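Local coordinates for putative glycosyltransferase (Mannosyltransferase) involved in glycosylating the PBCV-1 major capsid protein (Paramecium bursaria Chlorella virus 1, PDB 2P6W) that probably transfers sugar from a nucleotide-sugar donor in glycosylating the viral major capsid protein, this chain being its manganese-binding N-terminal domain, at residues 65-70 with 74-79; 105-110 with 132-137; 145-150 with 154-159. All blocks are in the same frame, centred on the assembly; numbering follows the deposited sequence.

Interaction 1 of 3, residues 65-70 with 74-79; sequences QAAEKF and EWFLWL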
loop_
_atom_site.group_PDB
_atom_site.type_symbol
_atom_site.label_atom_id
_atom_site.label_comp_id
_atom_site.label_asym_id
_atom_site.label_seq_id
_atom_site.Cartn_x
_atom_site.Cartn_y
_atom_site.Cartn_z
ATOM N N GLN A 65 -1.896 11.501 8.442
ATOM C CA GLN A 65 -2.976 11.186 9.380
ATOM C C GLN A 65 -2.535 10.065 10.304
ATOM O O GLN A 65 -2.722 10.141 11.527
ATOM C CB GLN A 65 -4.226 10.720 8.635
ATOM C CG GLN A 65 -4.867 11.734 7.692
ATOM C CD GLN A 65 -5.669 12.784 8.434
ATOM O OE1 GLN A 65 -5.103 13.667 9.078
ATOM N NE2 GLN A 65 -6.987 12.696 8.350
ATOM N N ALA A 66 -1.953 9.026 9.698
ATOM C CA ALA A 66 -1.466 7.859 10.454
ATOM C C ALA A 66 -0.325 8.215 11.406
ATOM O O ALA A 66 -0.258 7.707 12.526
ATOM C CB ALA A 66 -1.025 6.762 9.497
ATOM N N ALA A 67 0.583 9.068 10.945
ATOM C CA ALA A 67 1.703 9.514 11.773
ATOM C C ALA A 67 1.227 10.325 12.968
ATOM O O ALA A 67 1.781 10.200 14.065
ATOM C CB ALA A 67 2.687 10.337 10.943
ATOM N N GLU A 68 0.220 11.177 12.766
ATOM C CA GLU A 68 -0.319 11.938 13.893
ATOM C C GLU A 68 -0.970 11.027 14.935
ATOM O O GLU A 68 -0.796 11.207 16.148
ATOM C CB GLU A 68 -1.315 12.976 13.405
ATOM C CG GLU A 68 -1.850 13.849 14.542
ATOM C CD GLU A 68 -2.656 15.025 14.055
ATOM O OE1 GLU A 68 -2.731 15.223 12.830
ATOM O OE2 GLU A 68 -3.230 15.749 14.906
ATOM N N LYS A 69 -1.706 10.033 14.454
ATOM C CA LYS A 69 -2.438 9.138 15.348
ATOM C C LYS A 69 -1.472 8.225 16.078
ATOM O O LYS A 69 -1.672 7.925 17.272
ATOM C CB LYS A 69 -3.472 8.336 14.551
ATOM C CG LYS A 69 -4.338 7.369 15.351
ATOM C CD LYS A 69 -5.230 8.060 16.352
ATOM C CE LYS A 69 -5.942 7.036 17.240
ATOM N NZ LYS A 69 -6.801 6.079 16.468
ATOM N N PHE A 70 -0.430 7.799 15.363
ATOM C CA PHE A 70 0.524 6.812 15.889
ATOM C C PHE A 70 1.961 7.346 15.806
ATOM O O PHE A 70 2.773 6.874 15.009
ATOM C CB PHE A 70 0.363 5.456 15.177
ATOM C CG PHE A 70 -1.021 4.873 15.300
ATOM C CD1 PHE A 70 -1.466 4.362 16.518
ATOM C CD2 PHE A 70 -1.895 4.874 14.218
ATOM C CE1 PHE A 70 -2.764 3.850 16.653
ATOM C CE2 PHE A 70 -3.195 4.344 14.342
ATOM C CZ PHE A 70 -3.620 3.824 15.569
ATOM N N GLU A 74 7.553 3.213 13.501
ATOM C CA GLU A 74 8.824 3.150 12.782
ATOM C C GLU A 74 8.613 2.897 11.301
ATOM O O GLU A 74 9.253 3.539 10.470
ATOM C CB GLU A 74 9.709 2.054 13.352
ATOM C CG GLU A 74 10.114 2.302 14.786
ATOM C CD GLU A 74 10.876 1.130 15.349
ATOM O OE1 GLU A 74 12.064 1.000 14.985
ATOM O OE2 GLU A 74 10.277 0.341 16.123
ATOM N N TRP A 75 7.728 1.949 10.986
ATOM C CA TRP A 75 7.375 1.645 9.594
ATOM C C TRP A 75 5.898 1.849 9.328
ATOM O O TRP A 75 5.056 1.293 10.047
ATOM C CB TRP A 75 7.713 0.198 9.237
ATOM C CG TRP A 75 9.176 -0.001 9.000
ATOM C CD1 TRP A 75 10.086 -0.525 9.872
ATOM C CD2 TRP A 75 9.904 0.342 7.820
ATOM N NE1 TRP A 75 11.335 -0.519 9.310
ATOM C CE2 TRP A 75 11.255 -0.002 8.047
ATOM C CE3 TRP A 75 9.552 0.908 6.596
ATOM C CZ2 TRP A 75 12.250 0.196 7.087
ATOM C CZ3 TRP A 75 10.562 1.108 5.638
ATOM C CH2 TRP A 75 11.878 0.754 5.897
ATOM N N PHE A 76 5.596 2.633 8.296
ATOM C CA PHE A 76 4.223 2.812 7.813
ATOM C C PHE A 76 4.047 1.899 6.624
ATOM O O PHE A 76 4.935 1.801 5.781
ATOM C CB PHE A 76 3.980 4.258 7.381
ATOM C CG PHE A 76 4.025 5.223 8.528
ATOM C CD1 PHE A 76 2.878 5.492 9.275
ATOM C CD2 PHE A 76 5.225 5.841 8.875
ATOM C CE1 PHE A 76 2.925 6.365 10.347
ATOM C CE2 PHE A 76 5.276 6.728 9.962
ATOM C CZ PHE A 76 4.117 6.981 10.698
ATOM N N LEU A 77 2.914 1.209 6.570
ATOM C CA LEU A 77 2.648 0.302 5.461
ATOM C C LEU A 77 1.324 0.724 4.829
ATOM O O LEU A 77 0.271 0.552 5.434
ATOM C CB LEU A 77 2.582 -1.152 5.967
ATOM C CG LEU A 77 2.121 -2.193 4.945
ATOM C CD1 LEU A 77 2.995 -2.149 3.684
ATOM C CD2 LEU A 77 2.130 -3.585 5.545
ATOM N N TRP A 78 1.385 1.288 3.623
ATOM C CA TRP A 78 0.173 1.617 2.868
ATOM C C TRP A 78 -0.331 0.373 2.139
ATOM O O TRP A 78 0.462 -0.274 1.455
ATOM C CB TRP A 78 0.461 2.699 1.805
ATOM C CG TRP A 78 -0.697 2.811 0.872
ATOM C CD1 TRP A 78 -0.840 2.218 -0.354
ATOM C CD2 TRP A 78 -1.937 3.484 1.135
ATOM N NE1 TRP A 78 -2.086 2.491 -0.873
ATOM C CE2 TRP A 78 -2.774 3.276 0.016
ATOM C CE3 TRP A 78 -2.421 4.250 2.207
ATOM C CZ2 TRP A 78 -4.075 3.797 -0.058
ATOM C CZ3 TRP A 78 -3.715 4.785 2.125
ATOM C CH2 TRP A 78 -4.528 4.545 1.003
ATOM N N LEU A 79 -1.625 0.066 2.271
ATOM C CA LEU A 79 -2.289 -0.954 1.448
ATOM C C LEU A 79 -3.483 -0.340 0.739
ATOM O O LEU A 79 -4.343 0.287 1.392
ATOM C CB LEU A 79 -2.823 -2.093 2.329
ATOM C CG LEU A 79 -1.816 -2.837 3.196
ATOM C CD1 LEU A 79 -2.542 -3.923 3.985
ATOM C CD2 LEU A 79 -0.640 -3.411 2.411
#
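Ala66 on helix 59-69 and Phe76 on strand 75-79 mark the nearest backbone approach, 8.1 Å between their CA atoms, so one aromatic side chain has to bridge the gap. This is helix-on-sheet packing in the alpha/beta core of a GT-A-type domain: a short connection, residues 70-74, leads from the helix to the strand, and Asp80 and Asp82, which bind the manganese ion, follow at the strand's far end. The outer rim of the Phe76 ring packs against two successive alanines and the peptide that joins them. CB of Phe76 already points to the helix, and CG anti to the carbonyl carbon (chi1 -67°) continues the ring that way. CD1 and CE1 both lie 4.1 Å from Ala66 CB, while CZ packs 3.7 Å from Ala67 CB. With only methyl groups at these two positions, the ring also comes up against the helix backbone. The contact is wholly apolar, burying 120 Å² over both sides. Around it, Ala66 also packs on Tyr41 of strand 39-43, and Phe76 on Leu11 of strand 8-13. The closest approach to the main chain is oblique to the ring, with Phe76 CE1 3.6 Å from Ala67 N.

Interaction 2 of 3, residues 105-110 with 132-137; sequences ILYHTF and LEIEKI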
loop_
_atom_site.group_PDB
_atom_site.type_symbol
_atom_site.label_atom_id
_atom_site.label_comp_id
_atom_site.label_asym_id
_atom_site.label_seq_id
_atom_site.Cartn_x
_atom_site.Cartn_y
_atom_site.Cartn_z
ATOM N N ILE A 105 17.402 1.899 4.980
ATOM C CA ILE A 105 16.283 1.847 4.020
ATOM C C ILE A 105 15.105 2.739 4.441
ATOM O O ILE A 105 14.675 2.697 5.606
ATOM C CB ILE A 105 15.830 0.386 3.767
ATOM C CG1 ILE A 105 17.016 -0.466 3.292
ATOM C CG2 ILE A 105 14.689 0.340 2.731
ATOM C CD1 ILE A 105 17.762 0.108 2.062
ATOM N N LEU A 106 14.619 3.550 3.485
ATOM C CA LEU A 106 13.452 4.432 3.664
ATOM C C LEU A 106 12.194 3.881 2.988
ATOM O O LEU A 106 11.097 4.166 3.441
ATOM C CB LEU A 106 13.725 5.836 3.126
ATOM C CG LEU A 106 14.774 6.708 3.823
ATOM C CD1 LEU A 106 15.115 7.882 2.922
ATOM C CD2 LEU A 106 14.338 7.193 5.195
ATOM N N TYR A 107 12.356 3.108 1.911
ATOM C CA TYR A 107 11.204 2.532 1.202
ATOM C C TYR A 107 11.445 1.090 0.826
ATOM O O TYR A 107 12.501 0.774 0.304
ATOM C CB TYR A 107 10.984 3.286 -0.116
ATOM C CG TYR A 107 10.292 4.623 0.013
ATOM C CD1 TYR A 107 8.899 4.725 -0.092
ATOM C CD2 TYR A 107 11.023 5.787 0.224
ATOM C CE1 TYR A 107 8.253 5.954 0.040
ATOM C CE2 TYR A 107 10.395 7.006 0.348
ATOM C CZ TYR A 107 9.010 7.083 0.267
ATOM O OH TYR A 107 8.391 8.314 0.392
ATOM N N HIS A 108 10.462 0.227 1.083
ATOM C CA HIS A 108 10.417 -1.091 0.471
ATOM C C HIS A 108 9.250 -1.112 -0.507
ATOM O O HIS A 108 8.117 -0.782 -0.129
ATOM C CB HIS A 108 10.216 -2.171 1.536
ATOM C CG HIS A 108 11.425 -2.393 2.379
ATOM N ND1 HIS A 108 11.626 -1.751 3.578
ATOM C CD2 HIS A 108 12.523 -3.148 2.164
ATOM C CE1 HIS A 108 12.799 -2.104 4.072
ATOM N NE2 HIS A 108 13.353 -2.968 3.243
ATOM N N THR A 109 9.543 -1.436 -1.770
ATOM C CA THR A 109 8.544 -1.473 -2.831
ATOM C C THR A 109 8.634 -2.798 -3.578
ATOM O O THR A 109 9.509 -3.629 -3.285
ATOM C CB THR A 109 8.734 -0.275 -3.816
ATOM O OG1 THR A 109 10.065 -0.334 -4.361
ATOM C CG2 THR A 109 8.524 1.037 -3.073
ATOM N N PHE A 110 7.727 -3.002 -4.525
ATOM C CA PHE A 110 7.568 -4.296 -5.207
ATOM C C PHE A 110 7.388 -4.112 -6.690
ATOM O O PHE A 110 6.667 -3.215 -7.122
ATOM C CB PHE A 110 6.390 -5.080 -4.593
ATOM C CG PHE A 110 6.509 -5.174 -3.123
ATOM C CD1 PHE A 110 7.303 -6.164 -2.555
ATOM C CD2 PHE A 110 5.935 -4.208 -2.302
ATOM C CE1 PHE A 110 7.504 -6.214 -1.180
ATOM C CE2 PHE A 110 6.118 -4.244 -0.938
ATOM C CZ PHE A 110 6.914 -5.248 -0.362
ATOM N N LEU A 132 8.644 10.537 6.199
ATOM C CA LEU A 132 7.367 11.261 6.240
ATOM C C LEU A 132 7.464 12.606 5.524
ATOM O O LEU A 132 6.517 13.014 4.844
ATOM C CB LEU A 132 6.908 11.484 7.674
ATOM C CG LEU A 132 6.332 10.259 8.369
ATOM C CD1 LEU A 132 6.128 10.599 9.845
ATOM C CD2 LEU A 132 5.013 9.777 7.750
ATOM N N GLU A 133 8.606 13.277 5.641
ATOM C CA GLU A 133 8.746 14.584 4.980
ATOM C C GLU A 133 8.834 14.411 3.467
ATOM O O GLU A 133 8.416 15.282 2.696
ATOM C CB GLU A 133 9.960 15.318 5.545
ATOM C CG GLU A 133 9.693 15.820 6.959
ATOM C CD GLU A 133 8.725 16.979 6.964
ATOM O OE1 GLU A 133 8.948 17.940 6.193
ATOM O OE2 GLU A 133 7.746 16.923 7.740
ATOM N N ILE A 134 9.353 13.262 3.049
ATOM C CA ILE A 134 9.360 12.914 1.627
ATOM C C ILE A 134 7.953 12.707 1.104
ATOM O O ILE A 134 7.606 13.210 0.031
ATOM C CB ILE A 134 10.196 11.657 1.346
ATOM C CG1 ILE A 134 11.670 11.948 1.667
ATOM C CG2 ILE A 134 9.995 11.214 -0.107
ATOM C CD1 ILE A 134 12.608 10.754 1.477
ATOM N N GLU A 135 7.133 11.977 1.860
ATOM C CA GLU A 135 5.745 11.776 1.441
ATOM C C GLU A 135 4.998 13.113 1.335
ATOM O O GLU A 135 4.131 13.289 0.480
ATOM C CB GLU A 135 5.039 10.838 2.396
ATOM C CG GLU A 135 5.535 9.401 2.247
ATOM C CD GLU A 135 4.989 8.751 0.981
ATOM O OE1 GLU A 135 3.781 8.886 0.713
ATOM O OE2 GLU A 135 5.753 8.106 0.241
ATOM N N LYS A 136 5.332 14.055 2.209
ATOM C CA LYS A 136 4.750 15.382 2.112
ATOM C C LYS A 136 5.061 16.010 0.754
ATOM O O LYS A 136 4.190 16.641 0.142
ATOM C CB LYS A 136 5.248 16.304 3.227
ATOM C CG LYS A 136 4.614 16.058 4.575
ATOM C CD LYS A 136 5.042 17.139 5.575
ATOM C CE LYS A 136 4.578 16.851 6.998
ATOM N NZ LYS A 136 5.057 17.944 7.908
ATOM N N ILE A 137 6.291 15.820 0.277
ATOM C CA ILE A 137 6.656 16.312 -1.044
ATOM C C ILE A 137 5.905 15.570 -2.150
ATOM O O ILE A 137 5.398 16.192 -3.089
ATOM C CB ILE A 137 8.192 16.241 -1.274
ATOM C CG1 ILE A 137 8.922 17.127 -0.258
ATOM C CG2 ILE A 137 8.525 16.671 -2.678
ATOM C CD1 ILE A 137 8.566 18.584 -0.355
#
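Leu106, just ahead of strand 107-110, makes the first touch with helix 132-140: its CD1 meets Ile134 CD1 at 4.1 Å, the two side chains crossing at about a right angle. Next in sequence, Tyr107 carries the polar part of the contact. Its CG is anti to the carbonyl carbon (chi1 -78°), and the ring extends from the strand until its hydroxyl reaches the helix. There Tyr107 OH donates to Glu135 OE2 over 2.7 Å. The acceptor uses its anti lone pair and lies in the plane of the ring, although carboxylate and ring planes are 50° apart. Ile134 CG2 packs beside the same hydroxyl, 3.4 Å from Tyr107 OH. The Glu135 chain is bent at chi2 (-75°), which brings its carboxylate to the tyrosine. This buried carboxylate is held at both oxygens: OE2 also pairs with Lys125 NZ, which would favour its charged form, and OE1 bonds Ser60 OG. The contact thus joins a strand to a helix beside the nucleotide-sugar site, Glu135 lying about 5 Å from Arg59, side chain to side chain. Helix 153-164 packs against both Tyr107 and Ile134 through Val161, helix 59-69 meets Glu135 through Ile63, and strand 169-172 borders strand 107-110.

Interaction 3 of 3, residues 145-150 with 154-159; sequences APWNTF and QKTVYE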
loop_
_atom_site.group_PDB
_atom_site.type_symbol
_atom_site.label_atom_id
_atom_site.label_comp_id
_atom_site.label_asym_id
_atom_site.label_seq_id
_atom_site.Cartn_x
_atom_site.Cartn_y
_atom_site.Cartn_z
ATOM N N ALA A 145 2.846 18.690 -13.558
ATOM C CA ALA A 145 3.353 17.782 -14.593
ATOM C C ALA A 145 4.844 17.556 -14.333
ATOM O O ALA A 145 5.537 18.499 -13.940
ATOM C CB ALA A 145 3.155 18.378 -15.974
ATOM N N PRO A 146 5.351 16.331 -14.583
ATOM C CA PRO A 146 4.669 15.165 -15.122
ATOM C C PRO A 146 4.068 14.260 -14.054
ATOM O O PRO A 146 3.539 13.197 -14.383
ATOM C CB PRO A 146 5.806 14.401 -15.788
ATOM C CG PRO A 146 6.985 14.678 -14.890
ATOM C CD PRO A 146 6.797 16.069 -14.373
ATOM N N TRP A 147 4.165 14.663 -12.792
ATOM C CA TRP A 147 3.736 13.794 -11.681
ATOM C C TRP A 147 2.229 13.607 -11.634
ATOM O O TRP A 147 1.750 12.591 -11.132
ATOM C CB TRP A 147 4.323 14.305 -10.355
ATOM C CG TRP A 147 5.733 14.686 -10.573
ATOM C CD1 TRP A 147 6.287 15.932 -10.469
ATOM C CD2 TRP A 147 6.768 13.823 -11.038
ATOM N NE1 TRP A 147 7.615 15.891 -10.821
ATOM C CE2 TRP A 147 7.935 14.601 -11.174
ATOM C CE3 TRP A 147 6.825 12.456 -11.340
ATOM C CZ2 TRP A 147 9.149 14.050 -11.600
ATOM C CZ3 TRP A 147 8.024 11.918 -11.769
ATOM C CH2 TRP A 147 9.173 12.714 -11.892
ATOM N N ASN A 148 1.499 14.577 -12.188
ATOM C CA ASN A 148 0.036 14.508 -12.268
ATOM C C ASN A 148 -0.481 13.637 -13.417
ATOM O O ASN A 148 -1.688 13.639 -13.711
ATOM C CB ASN A 148 -0.609 15.905 -12.299
ATOM C CG ASN A 148 -0.275 16.704 -13.550
ATOM O OD1 ASN A 148 0.472 16.257 -14.429
ATOM N ND2 ASN A 148 -0.836 17.921 -13.632
ATOM N N THR A 149 0.433 12.900 -14.061
ATOM C CA THR A 149 0.054 11.965 -15.114
ATOM C C THR A 149 0.229 10.528 -14.631
ATOM O O THR A 149 1.069 10.235 -13.761
ATOM C CB THR A 149 0.825 12.190 -16.448
ATOM O OG1 THR A 149 2.215 11.839 -16.298
ATOM C CG2 THR A 149 0.702 13.640 -16.911
ATOM N N PHE A 150 -0.577 9.629 -15.187
ATOM C CA PHE A 150 -0.519 8.214 -14.826
ATOM C C PHE A 150 0.901 7.648 -14.949
ATOM O O PHE A 150 1.604 7.951 -15.934
ATOM C CB PHE A 150 -1.470 7.458 -15.762
ATOM C CG PHE A 150 -1.550 5.991 -15.504
ATOM C CD1 PHE A 150 -2.493 5.482 -14.616
ATOM C CD2 PHE A 150 -0.700 5.107 -16.163
ATOM C CE1 PHE A 150 -2.579 4.111 -14.381
ATOM C CE2 PHE A 150 -0.785 3.735 -15.936
ATOM C CZ PHE A 150 -1.716 3.239 -15.042
ATOM N N GLN A 154 2.773 6.561 -8.036
ATOM C CA GLN A 154 3.649 5.435 -8.341
ATOM C C GLN A 154 4.846 5.889 -9.177
ATOM O O GLN A 154 5.988 5.486 -8.942
ATOM C CB GLN A 154 2.832 4.386 -9.086
ATOM C CG GLN A 154 3.573 3.129 -9.423
ATOM C CD GLN A 154 2.615 2.063 -9.905
ATOM O OE1 GLN A 154 1.943 1.416 -9.105
ATOM N NE2 GLN A 154 2.552 1.866 -11.218
ATOM N N LYS A 155 4.570 6.736 -10.176
ATOM C CA LYS A 155 5.615 7.333 -10.988
ATOM C C LYS A 155 6.456 8.319 -10.169
ATOM O O LYS A 155 7.672 8.421 -10.347
ATOM C CB LYS A 155 4.989 8.040 -12.200
ATOM C CG LYS A 155 5.997 8.888 -12.976
ATOM C CD LYS A 155 5.625 9.083 -14.454
ATOM C CE LYS A 155 4.244 9.689 -14.644
ATOM N NZ LYS A 155 4.005 9.821 -16.129
ATOM N N THR A 156 5.805 9.029 -9.246
ATOM C CA THR A 156 6.517 10.030 -8.452
ATOM C C THR A 156 7.518 9.355 -7.521
ATOM O O THR A 156 8.662 9.800 -7.381
ATOM C CB THR A 156 5.538 10.896 -7.662
ATOM O OG1 THR A 156 4.578 11.435 -8.587
ATOM C CG2 THR A 156 6.293 12.020 -6.925
ATOM N N VAL A 157 7.089 8.285 -6.867
ATOM C CA VAL A 157 8.016 7.525 -6.046
ATOM C C VAL A 157 9.191 7.008 -6.883
ATOM O O VAL A 157 10.353 7.208 -6.527
ATOM C CB VAL A 157 7.283 6.369 -5.305
ATOM C CG1 VAL A 157 8.294 5.391 -4.685
ATOM C CG2 VAL A 157 6.400 6.931 -4.220
ATOM N N TYR A 158 8.904 6.340 -7.990
ATOM C CA TYR A 158 9.972 5.723 -8.761
ATOM C C TYR A 158 10.930 6.716 -9.456
ATOM O O TYR A 158 12.164 6.491 -9.496
ATOM C CB TYR A 158 9.393 4.720 -9.760
ATOM C CG TYR A 158 10.440 3.826 -10.367
ATOM C CD1 TYR A 158 11.061 2.831 -9.610
ATOM C CD2 TYR A 158 10.826 3.984 -11.708
ATOM C CE1 TYR A 158 12.023 1.998 -10.177
ATOM C CE2 TYR A 158 11.784 3.151 -12.279
ATOM C CZ TYR A 158 12.382 2.181 -11.510
ATOM O OH TYR A 158 13.330 1.350 -12.063
ATOM N N GLU A 159 10.363 7.783 -10.012
ATOM C CA GLU A 159 11.112 8.710 -10.872
ATOM C C GLU A 159 11.504 10.040 -10.236
ATOM O O GLU A 159 12.410 10.734 -10.764
ATOM C CB GLU A 159 10.341 8.970 -12.157
ATOM C CG GLU A 159 10.152 7.717 -13.025
ATOM C CD GLU A 159 9.415 8.000 -14.316
ATOM O OE1 GLU A 159 9.638 9.085 -14.900
ATOM O OE2 GLU A 159 8.597 7.147 -14.741
#
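Trp147 and Lys155 divide this surface contact, which packs the loop between helices 132-140 and 153-164 onto the second helix, with the Phe150 side chain about 10 Å from the bound manganese ion. The far rim of the indole points at the helix: CZ3 lies 3.8 Å from Lys155 CG, and Glu159 CB sits at the ring edge, near its plane. Thr156 CG2 lies above one face, offset toward the rim, and Pro146 CG is centred over the opposite face, 3.8 Å from the plane. Thr156 OG1, 3.4 Å from Trp147 CB, is bonded to Tyr152 O. Lys155 leaves the helix with CG anti to the backbone N (chi1 170°), then bends at chi3 (56°) to carry its ammonium group to the loop. There NZ donates to Thr149 OG1 at 2.7 Å and to Phe150 O at 3.0 Å, standing above the latter's carbonyl plane. Thr149 OG1 in turn donates to Pro146 O, 2.7 Å away, which also accepts from Thr149 N across the type I turn. The hydroxyl relays between lysine and turn, which probably helps hold the loop. Within these segments the lysine's acceptors are neutral oxygens, so loop and helix are linked by charge-to-dipole hydrogen bonding and not a salt bridge.

Overall arrangement
Interactions 1 and 2 lie in the buried interior and reach the same mixed sheet from strands 75-79 and 107-110, which flank strand 124-128. They touch directly: Leu132 CD1 is 3.6 Å from Ala67 CB, and Trp75 CH2 is 3.4 Å from His108 ND1. Interaction 3 belongs to the surface, its centre 14 Å from that of interaction 2 and 22 Å from that of interaction 1. Helices 132-140 and 153-164, consecutive in the chain, relate it to interaction 2 without contact between the segments. Chemistry follows place: interaction 1 is purely apolar, interaction 2 combines aliphatic packing with a buried tyrosine-carboxylate bond, and interaction 3 combines indole packing on the helix with a lysine whose NZ bonds loop oxygens.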